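Local coordinates for uncharacterized protein TP-0789 domain-containing protein (Desulfovibrio piger ATCC 29098, PDB 4Z48) that is of unknown function but has a LolA-like domain, consistent with a role in handling lipoproteins or lipids at the outer membrane, at residues Tyr50-Leu64 against Asp231-Ala243. Numbering follows the deposited sequence.
Sequences YSKHFGKDGKDEYSL and DVGLSDAYFEHSA
Phe239 lies on the hairpin of strands 50-54 and 60-64, its ring packed against Tyr50, Lys52, Phe54, Tyr62 and Leu64, with CB of Tyr238 over the centre of one face. It gives the largest share of the buried surface. CE2 of Phe239 packs on CB of Lys52 at 3.5 Å. Phe54 points the edge of its ring toward the face of Phe239, an offset edge-to-face pair with planes at 72°. CB of Tyr62 meets CB of Phe239 at 3.8 Å. Next to Phe239, the rings of Tyr50 and Tyr238 form an offset stack, centroids 4.4 Å apart and planes at 19°. Leu234 adds CD1, 3.9 Å from CB of Tyr50. CD2 of Leu64 lies 3.4 Å from the carbonyl O of Tyr238, a buried oxygen with no polar partner in the model.

Lys52 provides the polar link. Its CG is anti to the backbone N (chi1 -171°) and the chain beyond is extended, which carries NZ past the Phe239 ring to two acceptors. NZ donates to O of Leu234 at 2.9 Å, nearly in line with the C=O bond. It also makes a salt bridge to OD1 of Asp236 at 2.9 Å, reached from above the carboxylate plane. The same OD1 lies obliquely against CZ of Phe54, at 3.2 Å.

Backbone bonds between the two strands hold this antiparallel platform, and Lys59 and Asp60 form a classic beta bulge opposite Phe54. A short 3-10 turn, 236-238, presents Tyr238 and leads into Phe239. The carboxylate of Asp27 accepts hydrogen bonds from the backbone N atoms of Val232 (to OD1) and of Gly233 and Leu234 (to OD2), fixing the start of the loop. Trp81 stacks on Tyr62 and its NE1 hydrogen-bonds to O of Phe239. The C-terminal loop after strand 219-230 thus crosses strands 41-54 and 60-69, flanked by strands 27-38 and 77-82 of the LolA-like antiparallel fold.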
ATOM      1  N   TYR A  50      -5.966  10.890  -3.335  1.00 20.61           N
ATOM      2  CA  TYR A  50      -5.592  12.119  -2.605  1.00 21.11           C
ATOM      3  C   TYR A  50      -5.038  11.696  -1.247  1.00 24.17           C
ATOM      4  O   TYR A  50      -5.624  10.820  -0.624  1.00 21.92           O
ATOM      5  CB  TYR A  50      -6.822  13.036  -2.422  1.00 22.51           C
ATOM      6  CG  TYR A  50      -7.522  13.401  -3.708  1.00 24.45           C
ATOM      7  CD1 TYR A  50      -8.494  12.566  -4.260  1.00 26.06           C
ATOM      8  CD2 TYR A  50      -7.237  14.596  -4.364  1.00 25.95           C
ATOM      9  CE1 TYR A  50      -9.124  12.887  -5.459  1.00 26.46           C
ATOM     10  CE2 TYR A  50      -7.909  14.957  -5.532  1.00 26.55           C
ATOM     11  CZ  TYR A  50      -8.853  14.099  -6.076  1.00 32.96           C
ATOM     12  OH  TYR A  50      -9.504  14.443  -7.242  1.00 29.81           O
ATOM     13  N   SER A  51      -3.893  12.251  -0.803  1.00 21.37           N
ATOM     14  CA  SER A  51      -3.351  11.875   0.512  1.00 20.13           C
ATOM     15  C   SER A  51      -2.822  13.090   1.203  1.00 22.28           C
ATOM     16  O   SER A  51      -2.379  14.013   0.526  1.00 22.54           O
ATOM     17  CB  SER A  51      -2.246  10.823   0.399  1.00 26.42           C
ATOM     18  OG  SER A  51      -2.566   9.823  -0.552  1.00 39.05           O
ATOM     19  N   LYS A  52      -2.880  13.113   2.537  1.00 19.53           N
ATOM     20  CA  LYS A  52      -2.386  14.219   3.320  1.00 21.56           C
ATOM     21  C   LYS A  52      -2.034  13.734   4.716  1.00 25.95           C
ATOM     22  O   LYS A  52      -2.768  12.923   5.286  1.00 26.81           O
ATOM     23  CB  LYS A  52      -3.420  15.363   3.360  1.00 24.92           C
ATOM     24  CG  LYS A  52      -2.900  16.653   3.992  1.00 36.36           C
ATOM     25  CD  LYS A  52      -3.963  17.729   4.010  1.00 37.87           C
ATOM     26  CE  LYS A  52      -3.430  18.960   4.680  1.00 44.34           C
ATOM     27  NZ  LYS A  52      -4.390  20.088   4.583  1.00 59.80           N
ATOM     28  N   HIS A  53      -0.888  14.210   5.246  1.00 22.71           N
ATOM     29  CA  HIS A  53      -0.419  13.881   6.589  1.00 23.81           C
ATOM     30  C   HIS A  53      -1.218  14.647   7.613  1.00 31.04           C
ATOM     31  O   HIS A  53      -1.714  15.751   7.331  1.00 30.60           O
ATOM     32  CB  HIS A  53       1.096  14.138   6.730  1.00 25.60           C
ATOM     33  CG  HIS A  53       1.896  13.053   6.087  1.00 30.47           C
ATOM     34  ND1 HIS A  53       2.083  13.009   4.723  1.00 33.20           N
ATOM     35  CD2 HIS A  53       2.392  11.915   6.626  1.00 34.39           C
ATOM     36  CE1 HIS A  53       2.764  11.899   4.483  1.00 32.76           C
ATOM     37  NE2 HIS A  53       2.944  11.192   5.590  1.00 33.72           N
ATOM     38  N   PHE A  54      -1.461  13.989   8.757  1.00 31.76           N
ATOM     39  CA  PHE A  54      -2.248  14.488   9.892  1.00 34.56           C
ATOM     40  C   PHE A  54      -1.604  14.044  11.203  1.00 40.10           C
ATOM     41  O   PHE A  54      -0.718  13.196  11.191  1.00 37.73           O
ATOM     42  CB  PHE A  54      -3.708  13.962   9.817  1.00 36.79           C
ATOM     43  CG  PHE A  54      -4.619  14.674   8.842  1.00 39.06           C
ATOM     44  CD1 PHE A  54      -4.693  14.272   7.513  1.00 41.18           C
ATOM     45  CD2 PHE A  54      -5.430  15.723   9.262  1.00 42.26           C
ATOM     46  CE1 PHE A  54      -5.550  14.915   6.614  1.00 41.87           C
ATOM     47  CE2 PHE A  54      -6.283  16.371   8.361  1.00 44.61           C
ATOM     48  CZ  PHE A  54      -6.345  15.954   7.047  1.00 42.17           C
ATOM     49  N   GLY A  55      -2.084  14.586  12.314  1.00 42.56           N
ATOM     50  CA  GLY A  55      -1.612  14.217  13.643  1.00 44.89           C
ATOM     51  C   GLY A  55      -0.644  15.187  14.284  1.00 54.85           C
ATOM     52  O   GLY A  55      -0.114  16.086  13.621  1.00 54.25           O
ATOM     53  N   LYS A  56      -0.389  14.963  15.594  1.00 55.66           N
ATOM     54  CA  LYS A  56       0.491  15.744  16.466  1.00 57.63           C
ATOM     55  C   LYS A  56       1.868  15.986  15.846  1.00 62.68           C
ATOM     56  O   LYS A  56       2.388  17.100  15.957  1.00 64.59           O
ATOM     57  CB  LYS A  56       0.648  15.048  17.827  1.00 61.13           C
ATOM     58  N   ASP A  57       2.445  14.954  15.193  1.00 57.04           N
ATOM     59  CA  ASP A  57       3.756  15.038  14.551  1.00 55.87           C
ATOM     60  C   ASP A  57       3.651  14.866  13.027  1.00 56.71           C
ATOM     61  O   ASP A  57       4.671  14.645  12.359  1.00 57.17           O
ATOM     62  CB  ASP A  57       4.692  13.973  15.147  1.00 57.95           C
ATOM     63  N   GLY A  58       2.425  14.964  12.498  1.00 49.25           N
ATOM     64  CA  GLY A  58       2.132  14.773  11.079  1.00 46.61           C
ATOM     65  C   GLY A  58       2.509  13.383  10.598  1.00 45.23           C
ATOM     66  O   GLY A  58       2.934  13.223   9.455  1.00 42.47           O
ATOM     67  N   LYS A  59       2.409  12.368  11.495  1.00 40.55           N
ATOM     68  CA  LYS A  59       2.797  10.983  11.206  1.00 38.68           C
ATOM     69  C   LYS A  59       1.589  10.121  10.782  1.00 38.16           C
ATOM     70  O   LYS A  59       1.770   9.052  10.178  1.00 38.27           O
ATOM     71  CB  LYS A  59       3.535  10.360  12.399  1.00 42.37           C
ATOM     72  CG  LYS A  59       4.885  11.032  12.711  1.00 61.55           C
ATOM     73  CD  LYS A  59       5.962  10.777  11.648  1.00 72.45           C
ATOM     74  CE  LYS A  59       7.206  11.618  11.856  1.00 88.03           C
ATOM     75  NZ  LYS A  59       6.984  13.053  11.516  1.00 99.14           N
ATOM     76  N   ASP A  60       0.380  10.621  11.010  1.00 29.78           N
ATOM     77  CA  ASP A  60      -0.827   9.921  10.521  1.00 28.02           C
ATOM     78  C   ASP A  60      -1.031  10.291   9.055  1.00 30.73           C
ATOM     79  O   ASP A  60      -0.648  11.395   8.644  1.00 28.57           O
ATOM     80  CB  ASP A  60      -2.065  10.255  11.355  1.00 29.75           C
ATOM     81  CG  ASP A  60      -1.929   9.888  12.816  1.00 29.35           C
ATOM     82  OD1 ASP A  60      -1.083   9.022  13.137  1.00 31.55           O
ATOM     83  OD2 ASP A  60      -2.661  10.456  13.630  1.00 36.10           O
ATOM     84  N   GLU A  61      -1.571   9.358   8.266  1.00 26.32           N
ATOM     85  CA  GLU A  61      -1.779   9.584   6.833  1.00 26.30           C
ATOM     86  C   GLU A  61      -3.245   9.365   6.468  1.00 30.13           C
ATOM     87  O   GLU A  61      -3.775   8.272   6.729  1.00 28.84           O
ATOM     88  CB  GLU A  61      -0.881   8.641   5.988  1.00 27.50           C
ATOM     89  CG  GLU A  61       0.617   8.775   6.267  1.00 41.18           C
ATOM     90  CD  GLU A  61       1.576   7.858   5.524  1.00 62.65           C
ATOM     91  OE1 GLU A  61       1.172   7.238   4.511  1.00 53.94           O
ATOM     92  OE2 GLU A  61       2.752   7.784   5.943  1.00 55.41           O
ATOM     93  N   TYR A  62      -3.911  10.396   5.901  1.00 25.40           N
ATOM     94  CA  TYR A  62      -5.304  10.222   5.444  1.00 24.39           C
ATOM     95  C   TYR A  62      -5.291  10.116   3.936  1.00 25.17           C
ATOM     96  O   TYR A  62      -4.554  10.855   3.276  1.00 23.35           O
ATOM     97  CB  TYR A  62      -6.277  11.330   5.922  1.00 27.13           C
ATOM     98  CG  TYR A  62      -6.582  11.346   7.413  1.00 30.05           C
ATOM     99  CD1 TYR A  62      -5.888  10.521   8.299  1.00 32.36           C
ATOM    100  CD2 TYR A  62      -7.509  12.237   7.945  1.00 31.47           C
ATOM    101  CE1 TYR A  62      -6.123  10.568   9.670  1.00 32.97           C
ATOM    102  CE2 TYR A  62      -7.744  12.304   9.321  1.00 33.02           C
ATOM    103  CZ  TYR A  62      -7.048  11.463  10.180  1.00 40.22           C
ATOM    104  OH  TYR A  62      -7.286  11.475  11.538  1.00 44.26           O
ATOM    105  N   SER A  63      -6.120   9.204   3.389  1.00 20.42           N
ATOM    106  CA  SER A  63      -6.225   8.992   1.950  1.00 21.61           C
ATOM    107  C   SER A  63      -7.683   8.942   1.482  1.00 24.87           C
ATOM    108  O   SER A  63      -8.533   8.447   2.214  1.00 25.31           O
ATOM    109  CB  SER A  63      -5.540   7.689   1.536  1.00 24.99           C
ATOM    110  OG  SER A  63      -4.129   7.751   1.627  1.00 32.05           O
ATOM    111  N   LEU A  64      -7.950   9.459   0.271  1.00 21.38           N
ATOM    112  CA  LEU A  64      -9.240   9.386  -0.418  1.00 20.34           C
ATOM    113  C   LEU A  64      -8.974   8.808  -1.808  1.00 24.26           C
ATOM    114  O   LEU A  64      -8.201   9.391  -2.589  1.00 23.29           O
ATOM    115  CB  LEU A  64     -10.001  10.751  -0.485  1.00 21.31           C
ATOM    116  CG  LEU A  64     -11.394  10.715  -1.138  1.00 25.50           C
ATOM    117  CD1 LEU A  64     -12.461  10.141  -0.167  1.00 24.82           C
ATOM    118  CD2 LEU A  64     -11.805  12.107  -1.647  1.00 25.67           C
ATOM    119  N   ASP A 231       2.859  17.805  -2.423  1.00 24.74           N
ATOM    120  CA  ASP A 231       2.651  19.120  -1.798  1.00 26.59           C
ATOM    121  C   ASP A 231       1.910  20.110  -2.722  1.00 32.73           C
ATOM    122  O   ASP A 231       2.391  21.215  -2.987  1.00 32.87           O
ATOM    123  CB  ASP A 231       3.989  19.692  -1.321  1.00 28.82           C
ATOM    124  CG  ASP A 231       4.633  18.824  -0.252  1.00 31.01           C
ATOM    125  OD1 ASP A 231       3.965  17.936   0.250  1.00 26.97           O
ATOM    126  OD2 ASP A 231       5.809  19.060   0.081  1.00 35.12           O
ATOM    127  N   VAL A 232       0.712  19.699  -3.157  1.00 29.54           N
ATOM    128  CA  VAL A 232      -0.165  20.468  -4.050  1.00 31.00           C
ATOM    129  C   VAL A 232      -1.080  21.423  -3.259  1.00 36.44           C
ATOM    130  O   VAL A 232      -1.748  22.266  -3.863  1.00 36.03           O
ATOM    131  CB  VAL A 232      -0.981  19.544  -5.002  1.00 35.30           C
ATOM    132  CG1 VAL A 232      -0.054  18.792  -5.937  1.00 36.30           C
ATOM    133  CG2 VAL A 232      -1.850  18.559  -4.235  1.00 34.32           C
ATOM    134  N   GLY A 233      -1.098  21.276  -1.934  1.00 33.64           N
ATOM    135  CA  GLY A 233      -1.920  22.089  -1.045  1.00 34.69           C
ATOM    136  C   GLY A 233      -3.359  21.616  -0.953  1.00 39.23           C
ATOM    137  O   GLY A 233      -4.285  22.421  -1.087  1.00 40.02           O
ATOM    138  N   LEU A 234      -3.556  20.306  -0.705  1.00 35.92           N
ATOM    139  CA  LEU A 234      -4.880  19.691  -0.573  1.00 35.51           C
ATOM    140  C   LEU A 234      -5.594  20.169   0.683  1.00 43.19           C
ATOM    141  O   LEU A 234      -4.991  20.202   1.760  1.00 41.37           O
ATOM    142  CB  LEU A 234      -4.780  18.156  -0.541  1.00 33.83           C
ATOM    143  CG  LEU A 234      -4.388  17.424  -1.827  1.00 38.90           C
ATOM    144  CD1 LEU A 234      -4.354  15.908  -1.603  1.00 38.64           C
ATOM    145  CD2 LEU A 234      -5.308  17.765  -2.993  1.00 39.56           C
ATOM    146  N   SER A 235      -6.888  20.533   0.554  1.00 43.92           N
ATOM    147  CA  SER A 235      -7.674  20.943   1.723  1.00 45.53           C
ATOM    148  C   SER A 235      -8.044  19.700   2.558  1.00 51.40           C
ATOM    149  O   SER A 235      -8.069  18.586   2.019  1.00 50.73           O
ATOM    150  CB  SER A 235      -8.924  21.713   1.303  1.00 48.73           C
ATOM    151  OG  SER A 235      -9.911  20.888   0.707  1.00 56.26           O
ATOM    152  N   ASP A 236      -8.337  19.897   3.861  1.00 49.00           N
ATOM    153  CA  ASP A 236      -8.736  18.836   4.796  1.00 48.45           C
ATOM    154  C   ASP A 236     -10.114  18.240   4.444  1.00 49.73           C
ATOM    155  O   ASP A 236     -10.450  17.167   4.946  1.00 49.40           O
ATOM    156  CB  ASP A 236      -8.765  19.376   6.242  1.00 51.44           C
ATOM    157  CG  ASP A 236      -7.423  19.788   6.825  1.00 64.09           C
ATOM    158  OD1 ASP A 236      -6.402  19.143   6.493  1.00 63.22           O
ATOM    159  OD2 ASP A 236      -7.401  20.710   7.665  1.00 74.39           O
ATOM    160  N   ALA A 237     -10.897  18.942   3.595  1.00 44.36           N
ATOM    161  CA  ALA A 237     -12.244  18.589   3.136  1.00 43.13           C
ATOM    162  C   ALA A 237     -12.299  17.242   2.401  1.00 42.92           C
ATOM    163  O   ALA A 237     -13.309  16.528   2.497  1.00 41.65           O
ATOM    164  CB  ALA A 237     -12.781  19.685   2.225  1.00 44.47           C
ATOM    165  N   TYR A 238     -11.229  16.902   1.647  1.00 37.05           N
ATOM    166  CA  TYR A 238     -11.137  15.631   0.921  1.00 34.95           C
ATOM    167  C   TYR A 238     -11.119  14.443   1.871  1.00 33.54           C
ATOM    168  O   TYR A 238     -11.414  13.332   1.451  1.00 32.39           O
ATOM    169  CB  TYR A 238      -9.832  15.573   0.110  1.00 36.00           C
ATOM    170  CG  TYR A 238      -9.788  16.366  -1.173  1.00 38.13           C
ATOM    171  CD1 TYR A 238     -10.382  15.882  -2.336  1.00 40.27           C
ATOM    172  CD2 TYR A 238      -9.032  17.531  -1.265  1.00 39.35           C
ATOM    173  CE1 TYR A 238     -10.307  16.589  -3.535  1.00 41.53           C
ATOM    174  CE2 TYR A 238      -8.928  18.234  -2.465  1.00 40.94           C
ATOM    175  CZ  TYR A 238      -9.565  17.757  -3.599  1.00 50.17           C
ATOM    176  OH  TYR A 238      -9.471  18.456  -4.782  1.00 53.08           O
ATOM    177  N   PHE A 239     -10.701  14.667   3.128  1.00 28.79           N
ATOM    178  CA  PHE A 239     -10.490  13.592   4.095  1.00 28.29           C
ATOM    179  C   PHE A 239     -11.535  13.558   5.214  1.00 33.31           C
ATOM    180  O   PHE A 239     -11.379  12.802   6.179  1.00 33.16           O
ATOM    181  CB  PHE A 239      -9.046  13.686   4.660  1.00 29.71           C
ATOM    182  CG  PHE A 239      -8.060  13.959   3.542  1.00 29.95           C
ATOM    183  CD1 PHE A 239      -7.680  12.944   2.663  1.00 31.37           C
ATOM    184  CD2 PHE A 239      -7.572  15.241   3.323  1.00 30.59           C
ATOM    185  CE1 PHE A 239      -6.801  13.202   1.608  1.00 31.01           C
ATOM    186  CE2 PHE A 239      -6.726  15.505   2.244  1.00 32.81           C
ATOM    187  CZ  PHE A 239      -6.340  14.482   1.399  1.00 30.18           C
ATOM    188  N   GLU A 240     -12.617  14.330   5.072  1.00 31.91           N
ATOM    189  CA  GLU A 240     -13.700  14.316   6.054  1.00 33.48           C
ATOM    190  C   GLU A 240     -14.697  13.248   5.661  1.00 36.58           C
ATOM    191  O   GLU A 240     -14.901  12.998   4.459  1.00 31.07           O
ATOM    192  CB  GLU A 240     -14.379  15.682   6.157  1.00 36.30           C
ATOM    193  CG  GLU A 240     -13.611  16.672   7.014  1.00 49.65           C
ATOM    194  CD  GLU A 240     -13.981  18.128   6.799  1.00 77.60           C
ATOM    195  OE1 GLU A 240     -15.147  18.409   6.432  1.00 74.70           O
ATOM    196  OE2 GLU A 240     -13.100  18.992   7.006  1.00 73.48           O
ATOM    197  N   HIS A 241     -15.351  12.645   6.665  1.00 37.03           N
ATOM    198  CA  HIS A 241     -16.351  11.595   6.446  1.00 39.10           C
ATOM    199  C   HIS A 241     -17.438  12.057   5.462  1.00 44.45           C
ATOM    200  O   HIS A 241     -17.931  11.228   4.693  1.00 43.85           O
ATOM    201  CB  HIS A 241     -16.955  11.114   7.778  1.00 41.57           C
ATOM    202  CG  HIS A 241     -17.521   9.736   7.684  1.00 45.42           C
ATOM    203  ND1 HIS A 241     -18.888   9.525   7.661  1.00 48.20           N
ATOM    204  CD2 HIS A 241     -16.889   8.547   7.553  1.00 47.37           C
ATOM    205  CE1 HIS A 241     -19.049   8.216   7.539  1.00 47.66           C
ATOM    206  NE2 HIS A 241     -17.874   7.585   7.463  1.00 47.62           N
ATOM    207  N   SER A 242     -17.693  13.398   5.398  1.00 42.89           N
ATOM    208  CA  SER A 242     -18.626  14.093   4.489  1.00 43.21           C
ATOM    209  C   SER A 242     -18.215  14.009   3.010  1.00 45.98           C
ATOM    210  O   SER A 242     -19.086  14.110   2.152  1.00 46.14           O
ATOM    211  CB  SER A 242     -18.766  15.563   4.880  1.00 49.47           C
ATOM    212  OG  SER A 242     -17.551  16.288   4.756  1.00 61.20           O
ATOM    213  N   ALA A 243     -16.913  13.830   2.702  1.00 41.22           N
ATOM    214  CA  ALA A 243     -16.437  13.690   1.316  1.00 40.05           C
ATOM    215  C   ALA A 243     -16.969  12.381   0.670  1.00 42.58           C
ATOM    216  O   ALA A 243     -16.988  12.267  -0.560  1.00 40.94           O
ATOM    217  CB  ALA A 243     -14.917  13.718   1.273  1.00 40.93           C
TER